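Local coordinates for protein beta-phenylalanine aminotransferase (Variovorax paradoxus, PDB 4AO9) that transfers the amino group of beta-phenylalanine, probably to a keto acid, with pyridoxal-5'-phosphate as its cofactor, at residues 42-47 / 83-88; 94-99 / 418-423; 124-129 / 323-328; 224-229 / 255-260. All blocks are in the same frame, centred on the assembly; numbering follows the deposited sequence.

How the contacts relate
Contact 4 supplies two residues of the PLP pocket, Asp260 at the end of its strand and Glu227 just beyond the other. Contact 2 lies close by, its nearest atoms about 6 Å from those of contact 4 and the side chain of Thr97 about 6 Å from a bound PLP. Contact 3, its centre about 27 Å from that of contact 2, also borders the second subunit; Arg61 joins Glu95 in its own chain and Asn323 of the partner chain, tying contact 2 of one copy to contact 3 of the other. Contact 1 is peripheral, about 41 Å from contact 4 between centres, across the centre of the chain.

Contact 1: 42-47 / 83-88; sequences PASQRQ and DADGHR
Asp85 reaches from a tight turn to the first residues of helix 42-51 and grips Ala43 and Ser44 by their backbone N-H groups. Its CB leads out of the turn, and chi1 of -70° keeps CG beside its own backbone N and swings the carboxylate onto the helix start. CG then lies 3.5 Å from Ala43 CB. OD1 takes the N-H of Ala43 on its syn lone pair (N to OD1 2.9 Å), while Pro42 CD packs 3.2 Å from the same OD1. OD2 accepts from Ser44 N at 3.0 Å, again on the syn side though somewhat out of the carboxylate plane, and also from a water at 2.6 Å, which in turn takes the proton of Ser44 OG. That hydroxyl is further bonded to Thr72 N. Nearby, Ala43 CB and Ala84 CB touch at 4.1 Å. The turn is a type I beta turn, Asp83 to Gly86, joining the antiparallel strands 80-83 and 88-91 of a hairpin. Asp83 stiffens it: OD2 receives His87 ND1 in the plane of the imidazole (2.8 Å), and OD1 receives His87 N. Were Asp85 an alanine, the N-H groups of Ala43 and Ser44 would probably lose their acceptors, weakening the hold of the turn on the helix start. A carboxylate facing the N-terminal end of a helix should be electrostatically stabilised, which probably lowers its pKa.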
loop_
_atom_site.group_PDB
_atom_site.type_symbol
_atom_site.label_atom_id
_atom_site.label_comp_id
_atom_site.label_asym_id
_atom_site.label_seq_id
_atom_site.Cartn_x
_atom_site.Cartn_y
_atom_site.Cartn_z
ATOM N N PRO A 42 10.205 23.298 -21.738
ATOM C CA PRO A 42 8.818 23.557 -22.141
ATOM C C PRO A 42 7.912 22.327 -22.212
ATOM O O PRO A 42 6.706 22.433 -21.938
ATOM C CB PRO A 42 8.964 24.188 -23.536
ATOM C CG PRO A 42 10.316 23.791 -24.008
ATOM C CD PRO A 42 11.165 23.707 -22.788
ATOM N N ALA A 43 8.468 21.179 -22.583
ATOM C CA ALA A 43 7.677 19.957 -22.641
ATOM C C ALA A 43 7.235 19.551 -21.229
ATOM O O ALA A 43 6.076 19.168 -21.030
ATOM C CB ALA A 43 8.440 18.840 -23.325
ATOM N N SER A 44 8.130 19.663 -20.249
ATOM C CA SER A 44 7.720 19.386 -18.866
ATOM C C SER A 44 6.676 20.380 -18.378
ATOM O O SER A 44 5.758 20.013 -17.640
ATOM C CB SER A 44 8.909 19.326 -17.908
ATOM O OG SER A 44 9.548 18.061 -17.990
ATOM N N GLN A 45 6.786 21.639 -18.805
ATOM C CA GLN A 45 5.788 22.614 -18.382
ATOM C C GLN A 45 4.416 22.298 -18.980
ATOM O O GLN A 45 3.412 22.348 -18.271
ATOM C CB GLN A 45 6.208 24.056 -18.704
ATOM C CG GLN A 45 5.269 25.071 -18.046
ATOM C CD GLN A 45 5.744 26.501 -18.169
ATOM O OE1 GLN A 45 6.339 26.886 -19.166
ATOM N NE2 GLN A 45 5.483 27.295 -17.138
ATOM N N ARG A 46 4.382 21.987 -20.279
ATOM C CA ARG A 46 3.151 21.580 -20.965
ATOM C C ARG A 46 2.504 20.385 -20.268
ATOM O O ARG A 46 1.294 20.364 -20.032
ATOM C CB ARG A 46 3.464 21.218 -22.425
ATOM C CG ARG A 46 2.272 20.837 -23.300
ATOM C CD ARG A 46 2.706 20.566 -24.753
ATOM N NE ARG A 46 3.793 21.456 -25.173
ATOM C CZ ARG A 46 5.000 21.057 -25.578
ATOM N NH1 ARG A 46 5.304 19.766 -25.652
ATOM N NH2 ARG A 46 5.910 21.960 -25.917
ATOM N N GLN A 47 3.327 19.395 -19.943
ATOM C CA GLN A 47 2.828 18.177 -19.313
ATOM C C GLN A 47 2.244 18.468 -17.929
ATOM O O GLN A 47 1.172 17.940 -17.581
ATOM C CB GLN A 47 3.940 17.133 -19.266
ATOM C CG GLN A 47 3.585 15.833 -18.586
ATOM C CD GLN A 47 2.325 15.177 -19.120
ATOM O OE1 GLN A 47 1.978 15.307 -20.301
ATOM N NE2 GLN A 47 1.627 14.467 -18.241
ATOM N N ASP A 83 14.616 13.595 -18.994
ATOM C CA ASP A 83 13.340 14.299 -18.864
ATOM C C ASP A 83 12.583 14.435 -20.199
ATOM O O ASP A 83 13.069 14.012 -21.257
ATOM C CB ASP A 83 13.516 15.648 -18.132
ATOM C CG ASP A 83 14.332 16.662 -18.919
ATOM O OD1 ASP A 83 14.401 16.559 -20.169
ATOM O OD2 ASP A 83 14.878 17.593 -18.295
ATOM N N ALA A 84 11.395 15.029 -20.131
ATOM C CA ALA A 84 10.528 15.167 -21.300
ATOM C C ALA A 84 11.129 16.054 -22.394
ATOM O O ALA A 84 10.744 15.952 -23.558
ATOM C CB ALA A 84 9.164 15.684 -20.877
ATOM N N ASP A 85 12.079 16.902 -22.017
ATOM C CA ASP A 85 12.771 17.759 -22.981
ATOM C C ASP A 85 14.106 17.184 -23.461
ATOM O O ASP A 85 14.843 17.831 -24.207
ATOM C CB ASP A 85 12.935 19.159 -22.396
ATOM C CG ASP A 85 11.612 19.879 -22.295
ATOM O OD1 ASP A 85 11.214 20.524 -23.295
ATOM O OD2 ASP A 85 10.957 19.765 -21.239
ATOM N N GLY A 86 14.395 15.953 -23.049
ATOM C CA GLY A 86 15.543 15.218 -23.554
ATOM C C GLY A 86 16.852 15.403 -22.826
ATOM O O GLY A 86 17.875 14.872 -23.265
ATOM N N HIS A 87 16.843 16.140 -21.715
ATOM C CA HIS A 87 18.046 16.276 -20.898
ATOM C C HIS A 87 18.378 14.950 -20.244
ATOM O O HIS A 87 17.488 14.279 -19.698
ATOM C CB HIS A 87 17.860 17.317 -19.796
ATOM C CG HIS A 87 17.486 18.673 -20.295
ATOM N ND1 HIS A 87 16.277 19.259 -20.003
ATOM C CD2 HIS A 87 18.162 19.566 -21.057
ATOM C CE1 HIS A 87 16.216 20.452 -20.567
ATOM N NE2 HIS A 87 17.349 20.662 -21.214
ATOM N N ARG A 88 19.653 14.578 -20.313
ATOM C CA ARG A 88 20.149 13.358 -19.677
ATOM C C ARG A 88 20.856 13.713 -18.379
ATOM O O ARG A 88 21.698 14.608 -18.347
ATOM C CB ARG A 88 21.117 12.618 -20.610
ATOM C CG ARG A 88 21.583 11.268 -20.067
ATOM C CD ARG A 88 22.848 10.781 -20.784
ATOM N NE ARG A 88 23.414 9.600 -20.130
ATOM C CZ ARG A 88 23.655 8.434 -20.728
ATOM N NH1 ARG A 88 23.410 8.264 -22.026
ATOM N NH2 ARG A 88 24.163 7.430 -20.020
HETATM O O HOH W 1 11.879 18.415 -19.166
#

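Contact 2: 94-99 / 418-423; sequences AEYTAG and RGFVVL
Tyr96 sets one edge of its ring against the flat guanidinium of Arg418, CE2 standing 3.7 Å over the centre of that group with the two planes 73° apart. The cation therefore meets ring C-H rather than the aromatic face. In this fold type I, class-III aminotransferase the contact joins the loop after strand 88-91 to strand 420-422, an outer strand of the three-stranded antiparallel sheet that also holds 370-374 and 377-381. The loop residues Ala94 to Thr97 all have positive phi, so the chain coils in a left-handed sense; Ala94, Tyr96 and Thr97 meet the strand segment, while Glu95 points away from it. Tyr96 CD2 also comes into the plane of the Phe420 ring at its edge, 3.7 Å from Phe420 CD2. Phe420 is put there by a CG anti to the backbone N (chi1 -174°), and Val422 CG2 lies over the centre of one of its faces. The methyl CG2 of Thr97 meets the far end of the same ring, 3.5 Å from Phe420 CZ. Val422 CG1 packs against the loop, 3.7 Å from Thr97 CA and 4.1 Å from Ala94 CB. Glu95 pairs with Arg61 and accepts from Thr123 N of the second subunit. A water bridges Tyr96 OH and Arg418 N. With its methyl given to Phe420 and Val422, Thr97 directs OG1 to the carbonyl of the residue before, donating to a lone pair of Tyr96 O in the carbonyl plane at 2.6 Å.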
loop_
_atom_site.group_PDB
_atom_site.type_symbol
_atom_site.label_atom_id
_atom_site.label_comp_id
_atom_site.label_asym_id
_atom_site.label_seq_id
_atom_site.Cartn_x
_atom_site.Cartn_y
_atom_site.Cartn_z
ATOM N N ALA A 94 17.517 8.099 -7.045
ATOM C CA ALA A 94 17.187 6.667 -7.125
ATOM C C ALA A 94 15.947 6.253 -6.324
ATOM O O ALA A 94 16.019 5.396 -5.429
ATOM C CB ALA A 94 18.423 5.817 -6.737
ATOM N N GLU A 95 14.822 6.886 -6.660
ATOM C CA GLU A 95 13.513 6.601 -6.072
ATOM C C GLU A 95 13.541 6.616 -4.544
ATOM O O GLU A 95 12.938 5.772 -3.881
ATOM C CB GLU A 95 12.935 5.305 -6.650
ATOM C CG GLU A 95 11.401 5.221 -6.583
ATOM C CD GLU A 95 10.719 6.298 -7.397
ATOM O OE1 GLU A 95 10.501 7.405 -6.875
ATOM O OE2 GLU A 95 10.383 6.036 -8.565
ATOM N N TYR A 96 14.259 7.594 -3.997
ATOM C CA TYR A 96 14.285 7.816 -2.553
ATOM C C TYR A 96 14.704 6.547 -1.814
ATOM O O TYR A 96 14.148 6.205 -0.777
ATOM C CB TYR A 96 12.935 8.400 -2.056
ATOM C CG TYR A 96 12.823 9.869 -2.426
ATOM C CD1 TYR A 96 12.443 10.265 -3.714
ATOM C CD2 TYR A 96 13.173 10.859 -1.513
ATOM C CE1 TYR A 96 12.394 11.621 -4.070
ATOM C CE2 TYR A 96 13.113 12.205 -1.856
ATOM C CZ TYR A 96 12.727 12.575 -3.131
ATOM O OH TYR A 96 12.690 13.907 -3.465
ATOM N N THR A 97 15.708 5.878 -2.394
ATOM C CA THR A 97 16.348 4.629 -1.914
ATOM C C THR A 97 15.724 3.332 -2.428
ATOM O O THR A 97 16.346 2.279 -2.322
ATOM C CB THR A 97 16.553 4.521 -0.368
ATOM O OG1 THR A 97 15.325 4.128 0.263
ATOM C CG2 THR A 97 17.069 5.818 0.243
ATOM N N ALA A 98 14.509 3.390 -2.975
ATOM C CA ALA A 98 13.890 2.177 -3.518
ATOM C C ALA A 98 14.620 1.672 -4.764
ATOM O O ALA A 98 14.652 0.468 -5.028
ATOM C CB ALA A 98 12.395 2.407 -3.816
ATOM N N GLY A 99 15.216 2.601 -5.515
ATOM C CA GLY A 99 15.792 2.305 -6.836
ATOM C C GLY A 99 17.261 1.907 -6.816
ATOM O O GLY A 99 18.034 2.302 -7.685
ATOM N N ARG A 418 15.198 18.303 -1.594
ATOM C CA ARG A 418 15.582 18.394 -0.183
ATOM C C ARG A 418 17.075 18.159 0.078
ATOM O O ARG A 418 17.502 18.258 1.218
ATOM C CB ARG A 418 14.698 17.503 0.712
ATOM C CG ARG A 418 14.978 16.006 0.668
ATOM C CD ARG A 418 13.851 15.227 1.371
ATOM N NE ARG A 418 14.214 13.828 1.595
ATOM C CZ ARG A 418 13.344 12.836 1.769
ATOM N NH1 ARG A 418 12.029 13.069 1.735
ATOM N NH2 ARG A 418 13.785 11.601 1.963
ATOM N N GLY A 419 17.850 17.857 -0.967
ATOM C CA GLY A 419 19.298 17.671 -0.830
ATOM C C GLY A 419 19.716 16.254 -0.466
ATOM O O GLY A 419 20.873 16.009 -0.142
ATOM N N PHE A 420 18.758 15.330 -0.504
ATOM C CA PHE A 420 18.979 13.903 -0.240
ATOM C C PHE A 420 19.703 13.252 -1.418
ATOM O O PHE A 420 19.233 13.330 -2.552
ATOM C CB PHE A 420 17.603 13.255 -0.019
ATOM C CG PHE A 420 17.617 11.806 0.416
ATOM C CD1 PHE A 420 18.656 11.249 1.170
ATOM C CD2 PHE A 420 16.515 11.001 0.111
ATOM C CE1 PHE A 420 18.589 9.897 1.591
ATOM C CE2 PHE A 420 16.437 9.667 0.542
ATOM C CZ PHE A 420 17.480 9.111 1.282
ATOM N N VAL A 421 20.859 12.649 -1.136
ATOM C CA VAL A 421 21.700 11.990 -2.126
ATOM C C VAL A 421 21.707 10.496 -1.851
ATOM O O VAL A 421 21.946 10.069 -0.720
ATOM C CB VAL A 421 23.145 12.534 -2.054
ATOM C CG1 VAL A 421 24.098 11.721 -2.937
ATOM C CG2 VAL A 421 23.164 14.000 -2.443
ATOM N N VAL A 422 21.435 9.707 -2.888
ATOM C CA VAL A 422 21.239 8.268 -2.734
ATOM C C VAL A 422 22.054 7.550 -3.797
ATOM O O VAL A 422 21.813 7.748 -4.989
ATOM C CB VAL A 422 19.738 7.895 -2.934
ATOM C CG1 VAL A 422 19.513 6.384 -2.869
ATOM C CG2 VAL A 422 18.841 8.608 -1.917
ATOM N N LEU A 423 23.005 6.722 -3.376
ATOM C CA LEU A 423 23.761 5.920 -4.335
ATOM C C LEU A 423 22.959 4.698 -4.759
ATOM O O LEU A 423 22.188 4.124 -3.972
ATOM C CB LEU A 423 25.122 5.504 -3.755
ATOM C CG LEU A 423 26.318 6.456 -3.913
ATOM C CD1 LEU A 423 25.980 7.963 -4.034
ATOM C CD2 LEU A 423 27.366 6.193 -2.857
HETATM O O HOH W 2 13.039 16.298 -1.850
#

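Contact 3: 124-129 / 323-328; sequences GHNLLE and NNVMTM
Glu129 and Met328 bring the two backbones nearest, their CA atoms 5.5 Å apart, where the first turn of helix 129-139 runs beside the start of helix 325-337. Beside this approach a water donates to both Leu128 O and Met328 O. The polar side chains meet at Asn126 and Asn323, whose amides run antiparallel, one alongside the other, with planes 25° apart. Asn126 ND2 gives a proton to Asn323 O at 2.8 Å, the acceptor lying in the Asn126 amide plane. In return Asn323 ND2 divides its two protons between Gly124 O (3.1 Å) and Glu129 OE1 (3.2 Å), the latter met from above the carboxylate plane. Asn126 and Glu129 form a capping box: Asn126 OD1 accepts from Glu129 N and Leu128 N, and Glu129 OE2 accepts from Asn126 N at 2.9 Å. With chi1 at 65°, Asn126 CG sits between its own N and carbonyl carbon, which points OD1 at the helix start. Cutting Asn126 back to an alanine is likely to strip the N-H groups of Leu128 and Glu129 of their cap and leave Asn323 O without its donor. His125 and Asn126 pair with a strand of the second subunit, whose Arg61 bonds Asn323 OD1. On the apolar side Leu128 CB rests 3.7 Å from Met328 CB, and the bent Met328 chain lays SD 3.5 Å from Glu129 CA.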
loop_
_atom_site.group_PDB
_atom_site.type_symbol
_atom_site.label_atom_id
_atom_site.label_comp_id
_atom_site.label_asym_id
_atom_site.label_seq_id
_atom_site.Cartn_x
_atom_site.Cartn_y
_atom_site.Cartn_z
ATOM N N GLY A 124 -4.053 -17.022 -3.886
ATOM C CA GLY A 124 -3.725 -18.071 -2.937
ATOM C C GLY A 124 -2.311 -17.934 -2.446
ATOM O O GLY A 124 -1.557 -17.074 -2.915
ATOM N N HIS A 125 -1.953 -18.794 -1.500
ATOM C CA HIS A 125 -0.541 -18.967 -1.188
ATOM C C HIS A 125 0.145 -19.351 -2.497
ATOM O O HIS A 125 -0.464 -20.002 -3.345
ATOM C CB HIS A 125 -0.364 -20.048 -0.123
ATOM C CG HIS A 125 -0.745 -19.613 1.262
ATOM N ND1 HIS A 125 -0.264 -20.242 2.394
ATOM C CD2 HIS A 125 -1.543 -18.610 1.703
ATOM C CE1 HIS A 125 -0.758 -19.654 3.468
ATOM N NE2 HIS A 125 -1.533 -18.658 3.078
ATOM N N ASN A 126 1.382 -18.901 -2.692
ATOM C CA ASN A 126 2.073 -19.156 -3.955
ATOM C C ASN A 126 3.476 -19.710 -3.733
ATOM O O ASN A 126 3.894 -19.889 -2.579
ATOM C CB ASN A 126 2.031 -17.922 -4.880
ATOM C CG ASN A 126 2.795 -16.737 -4.330
ATOM O OD1 ASN A 126 3.976 -16.839 -3.993
ATOM N ND2 ASN A 126 2.141 -15.582 -4.287
ATOM N N LEU A 127 4.165 -20.013 -4.831
ATOM C CA LEU A 127 5.485 -20.645 -4.778
ATOM C C LEU A 127 6.645 -19.677 -4.596
ATOM O O LEU A 127 7.787 -20.118 -4.477
ATOM C CB LEU A 127 5.722 -21.488 -6.036
ATOM C CG LEU A 127 4.831 -22.716 -6.239
ATOM C CD1 LEU A 127 5.027 -23.259 -7.634
ATOM C CD2 LEU A 127 5.122 -23.781 -5.187
ATOM N N LEU A 128 6.367 -18.373 -4.572
ATOM C CA LEU A 128 7.425 -17.361 -4.525
ATOM C C LEU A 128 7.525 -16.604 -3.207
ATOM O O LEU A 128 8.618 -16.170 -2.818
ATOM C CB LEU A 128 7.258 -16.365 -5.680
ATOM C CG LEU A 128 7.353 -16.927 -7.105
ATOM C CD1 LEU A 128 7.471 -15.796 -8.121
ATOM C CD2 LEU A 128 8.492 -17.946 -7.278
ATOM N N GLU A 129 6.397 -16.419 -2.526
ATOM C CA GLU A 129 6.386 -15.645 -1.278
ATOM C C GLU A 129 7.289 -16.256 -0.194
ATOM O O GLU A 129 7.951 -15.526 0.540
ATOM C CB GLU A 129 4.942 -15.454 -0.773
ATOM C CG GLU A 129 4.227 -16.763 -0.476
ATOM C CD GLU A 129 2.791 -16.621 -0.042
ATOM O OE1 GLU A 129 2.384 -15.535 0.434
ATOM O OE2 GLU A 129 2.093 -17.653 -0.135
ATOM N N ASN A 323 1.119 -10.460 -1.394
ATOM C CA ASN A 323 1.995 -11.566 -1.785
ATOM C C ASN A 323 2.094 -11.714 -3.297
ATOM O O ASN A 323 2.413 -12.790 -3.808
ATOM C CB ASN A 323 1.527 -12.873 -1.119
ATOM C CG ASN A 323 0.241 -13.427 -1.722
ATOM O OD1 ASN A 323 -0.559 -12.694 -2.303
ATOM N ND2 ASN A 323 0.037 -14.734 -1.579
ATOM N N ASN A 324 1.870 -10.622 -4.029
ATOM C CA ASN A 324 1.778 -10.730 -5.481
ATOM C C ASN A 324 3.062 -11.279 -6.084
ATOM O O ASN A 324 4.155 -10.931 -5.641
ATOM C CB ASN A 324 1.375 -9.397 -6.105
ATOM C CG ASN A 324 2.520 -8.445 -6.234
ATOM O OD1 ASN A 324 3.315 -8.519 -7.182
ATOM N ND2 ASN A 324 2.612 -7.510 -5.284
ATOM N N VAL A 325 2.923 -12.146 -7.085
ATOM C CA VAL A 325 4.076 -12.866 -7.610
ATOM C C VAL A 325 5.134 -11.986 -8.247
ATOM O O VAL A 325 6.310 -12.345 -8.254
ATOM C CB VAL A 325 3.689 -13.996 -8.601
ATOM C CG1 VAL A 325 2.961 -15.109 -7.888
ATOM C CG2 VAL A 325 2.891 -13.453 -9.782
ATOM N N MET A 326 4.733 -10.834 -8.782
ATOM C CA MET A 326 5.721 -9.962 -9.418
ATOM C C MET A 326 6.674 -9.349 -8.395
ATOM O O MET A 326 7.887 -9.377 -8.584
ATOM C CB MET A 326 5.013 -8.900 -10.253
ATOM C CG MET A 326 4.318 -9.518 -11.469
ATOM S SD MET A 326 3.131 -8.408 -12.221
ATOM C CE MET A 326 4.243 -7.198 -12.942
ATOM N N THR A 327 6.122 -8.815 -7.312
ATOM C CA THR A 327 6.937 -8.326 -6.194
ATOM C C THR A 327 7.797 -9.436 -5.590
ATOM O O THR A 327 8.983 -9.234 -5.342
ATOM C CB THR A 327 6.064 -7.686 -5.091
ATOM O OG1 THR A 327 5.379 -6.546 -5.645
ATOM C CG2 THR A 327 6.909 -7.248 -3.878
ATOM N N MET A 328 7.208 -10.602 -5.361
ATOM C CA MET A 328 7.950 -11.710 -4.747
ATOM C C MET A 328 9.126 -12.124 -5.635
ATOM O O MET A 328 10.227 -12.369 -5.137
ATOM C CB MET A 328 7.044 -12.916 -4.478
ATOM C CG MET A 328 5.839 -12.646 -3.556
ATOM S SD MET A 328 6.185 -12.161 -1.852
ATOM C CE MET A 328 6.068 -10.372 -1.933
HETATM O O HOH W 3 -2.644 -14.153 -4.014
HETATM O O HOH W 4 10.521 -15.178 -4.584
#

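Contact 4: 224-229 / 255-260; sequences VLVEPM and ALLVFD. With PLP (pyridoxal-5'-phosphate), chain C.
Two neighbouring parallel strands of the large mixed sheet, 221-226 and 256-260, pair Val224 with Leu257, Leu225 with Val258 and Val226 with Phe259, and end at the PLP pocket. Four hydrogen bonds zip them: Val224 N to Leu256 O, Val258 N to Val224 O (2.8 Å), Val226 N to Val258 O and Asp260 N to Val226 O. The last of these closes the pairing where strand 221-226 ends. Val226 and Phe259 lie side by side on one face of the sheet, Val226 CG1 at the ring edge 3.5 Å from Phe259 CD1, while Pro228 CG settles over a face of the ring. The link between the strands is a beta-alpha-beta crossover through helix 240-253, whose Leu246 packs on Val226 and Leu257 from this side. On the opposite face Leu225 CD1 touches Val258 CG1 at 3.6 Å. Beyond the last bridge both carboxylates come to the same end of the PLP ring, Asp260 at N1 and Glu227 beside the methyl C2A. Asp260, its CG anti to the backbone N (chi1 180°), holds OD2 2.8 Å from PLP N1, the placement of the aspartate that serves the pyridine nitrogen in fold type I enzymes. His180 ND1 and Asn156 ND2 also bond that oxygen, and Val262 N holds OD1, so the carboxylate is fixed in rotation. Glu227 brings OE1 3.5 Å from PLP C2A; Gly231 N bonds this oxygen and Tyr179 N the other, OE2.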
loop_
_atom_site.group_PDB
_atom_site.type_symbol
_atom_site.label_atom_id
_atom_site.label_comp_id
_atom_site.label_asym_id
_atom_site.label_seq_id
_atom_site.Cartn_x
_atom_site.Cartn_y
_atom_site.Cartn_z
ATOM N N VAL A 224 7.912 1.824 21.358
ATOM C CA VAL A 224 8.807 2.916 20.987
ATOM C C VAL A 224 9.186 2.651 19.540
ATOM O O VAL A 224 9.757 1.608 19.245
ATOM C CB VAL A 224 10.076 2.919 21.875
ATOM C CG1 VAL A 224 11.011 4.047 21.440
ATOM C CG2 VAL A 224 9.692 3.063 23.365
ATOM N N LEU A 225 8.834 3.575 18.648
ATOM C CA LEU A 225 9.068 3.417 17.204
ATOM C C LEU A 225 10.089 4.450 16.751
ATOM O O LEU A 225 9.919 5.652 17.000
ATOM C CB LEU A 225 7.744 3.572 16.433
ATOM C CG LEU A 225 7.853 3.675 14.902
ATOM C CD1 LEU A 225 8.341 2.383 14.283
ATOM C CD2 LEU A 225 6.506 4.064 14.292
ATOM N N VAL A 226 11.167 3.990 16.118
ATOM C CA VAL A 226 12.264 4.891 15.765
ATOM C C VAL A 226 13.032 4.417 14.531
ATOM O O VAL A 226 13.208 3.209 14.307
ATOM C CB VAL A 226 13.226 5.073 16.989
ATOM C CG1 VAL A 226 13.980 3.777 17.283
ATOM C CG2 VAL A 226 14.208 6.244 16.787
ATOM N N GLU A 227 13.496 5.389 13.748
ATOM C CA GLU A 227 14.473 5.139 12.680
ATOM C C GLU A 227 15.881 5.151 13.279
ATOM O O GLU A 227 16.223 6.096 13.981
ATOM C CB GLU A 227 14.399 6.248 11.635
ATOM C CG GLU A 227 13.041 6.369 10.908
ATOM C CD GLU A 227 12.866 7.759 10.331
ATOM O OE1 GLU A 227 13.325 7.979 9.182
ATOM O OE2 GLU A 227 12.311 8.625 11.049
ATOM N N PRO A 228 16.706 4.118 13.014
ATOM C CA PRO A 228 18.082 4.171 13.570
ATOM C C PRO A 228 18.944 5.276 12.943
ATOM O O PRO A 228 19.959 5.668 13.534
ATOM C CB PRO A 228 18.657 2.780 13.299
ATOM C CG PRO A 228 17.533 1.928 12.865
ATOM C CD PRO A 228 16.355 2.786 12.485
ATOM N N MET A 229 18.546 5.749 11.759
ATOM C CA MET A 229 19.002 7.013 11.185
ATOM C C MET A 229 17.763 7.617 10.558
ATOM O O MET A 229 17.103 6.950 9.754
ATOM C CB MET A 229 20.064 6.790 10.096
ATOM C CG MET A 229 20.480 8.082 9.391
ATOM S SD MET A 229 21.241 7.863 7.763
ATOM C CE MET A 229 19.776 7.540 6.773
ATOM N N ALA A 255 7.499 -2.273 27.128
ATOM C CA ALA A 255 7.121 -1.835 25.791
ATOM C C ALA A 255 7.930 -2.600 24.759
ATOM O O ALA A 255 9.027 -3.105 25.039
ATOM C CB ALA A 255 7.388 -0.342 25.636
ATOM N N LEU A 256 7.391 -2.664 23.548
ATOM C CA LEU A 256 8.162 -3.194 22.425
ATOM C C LEU A 256 8.967 -2.087 21.766
ATOM O O LEU A 256 8.484 -0.965 21.617
ATOM C CB LEU A 256 7.231 -3.854 21.401
ATOM C CG LEU A 256 6.363 -5.039 21.844
ATOM C CD1 LEU A 256 5.630 -5.589 20.631
ATOM C CD2 LEU A 256 7.202 -6.146 22.462
ATOM N N LEU A 257 10.191 -2.395 21.368
ATOM C CA LEU A 257 10.953 -1.469 20.537
ATOM C C LEU A 257 10.771 -1.896 19.096
ATOM O O LEU A 257 10.941 -3.075 18.768
ATOM C CB LEU A 257 12.446 -1.501 20.887
ATOM C CG LEU A 257 13.419 -0.670 20.047
ATOM C CD1 LEU A 257 13.170 0.830 20.237
ATOM C CD2 LEU A 257 14.854 -1.039 20.429
ATOM N N VAL A 258 10.400 -0.945 18.245
ATOM C CA VAL A 258 10.263 -1.205 16.810
ATOM C C VAL A 258 11.236 -0.310 16.060
ATOM O O VAL A 258 11.179 0.925 16.170
ATOM C CB VAL A 258 8.816 -0.967 16.315
ATOM C CG1 VAL A 258 8.728 -1.165 14.799
ATOM C CG2 VAL A 258 7.831 -1.876 17.051
ATOM N N PHE A 259 12.163 -0.939 15.337
ATOM C CA PHE A 259 13.016 -0.191 14.428
ATOM C C PHE A 259 12.397 -0.140 13.037
ATOM O O PHE A 259 12.148 -1.183 12.402
ATOM C CB PHE A 259 14.415 -0.803 14.321
ATOM C CG PHE A 259 15.362 -0.456 15.454
ATOM C CD1 PHE A 259 15.386 0.805 16.051
ATOM C CD2 PHE A 259 16.290 -1.404 15.866
ATOM C CE1 PHE A 259 16.304 1.104 17.067
ATOM C CE2 PHE A 259 17.202 -1.119 16.893
ATOM C CZ PHE A 259 17.206 0.123 17.490
ATOM N N ASP A 260 12.199 1.086 12.563
ATOM C CA ASP A 260 11.806 1.322 11.186
ATOM C C ASP A 260 13.078 1.317 10.345
ATOM O O ASP A 260 13.818 2.301 10.332
ATOM C CB ASP A 260 11.060 2.663 11.089
ATOM C CG ASP A 260 10.620 2.987 9.669
ATOM O OD1 ASP A 260 11.139 2.375 8.715
ATOM O OD2 ASP A 260 9.750 3.859 9.512
HETATM N N1 PLP C . 9.620 4.712 6.808
HETATM C C2 PLP C . 10.754 5.185 6.292
HETATM C C2A PLP C . 11.938 5.351 7.247
HETATM C C3 PLP C . 10.838 5.493 4.931
HETATM O O3 PLP C . 11.917 5.923 4.484
HETATM C C4 PLP C . 9.740 5.324 4.072
HETATM C C4A PLP C . 9.785 5.626 2.561
HETATM C C5 PLP C . 8.554 4.852 4.681
HETATM C C6 PLP C . 8.533 4.559 6.045
HETATM C C5A PLP C . 7.266 4.643 3.864
HETATM O O4P PLP C . 7.299 3.682 2.894
HETATM P P PLP C . 6.227 3.805 1.698
HETATM O O1P PLP C . 6.558 5.131 0.913
HETATM O O2P PLP C . 4.785 3.896 2.311
HETATM O O3P PLP C . 6.378 2.553 0.901
#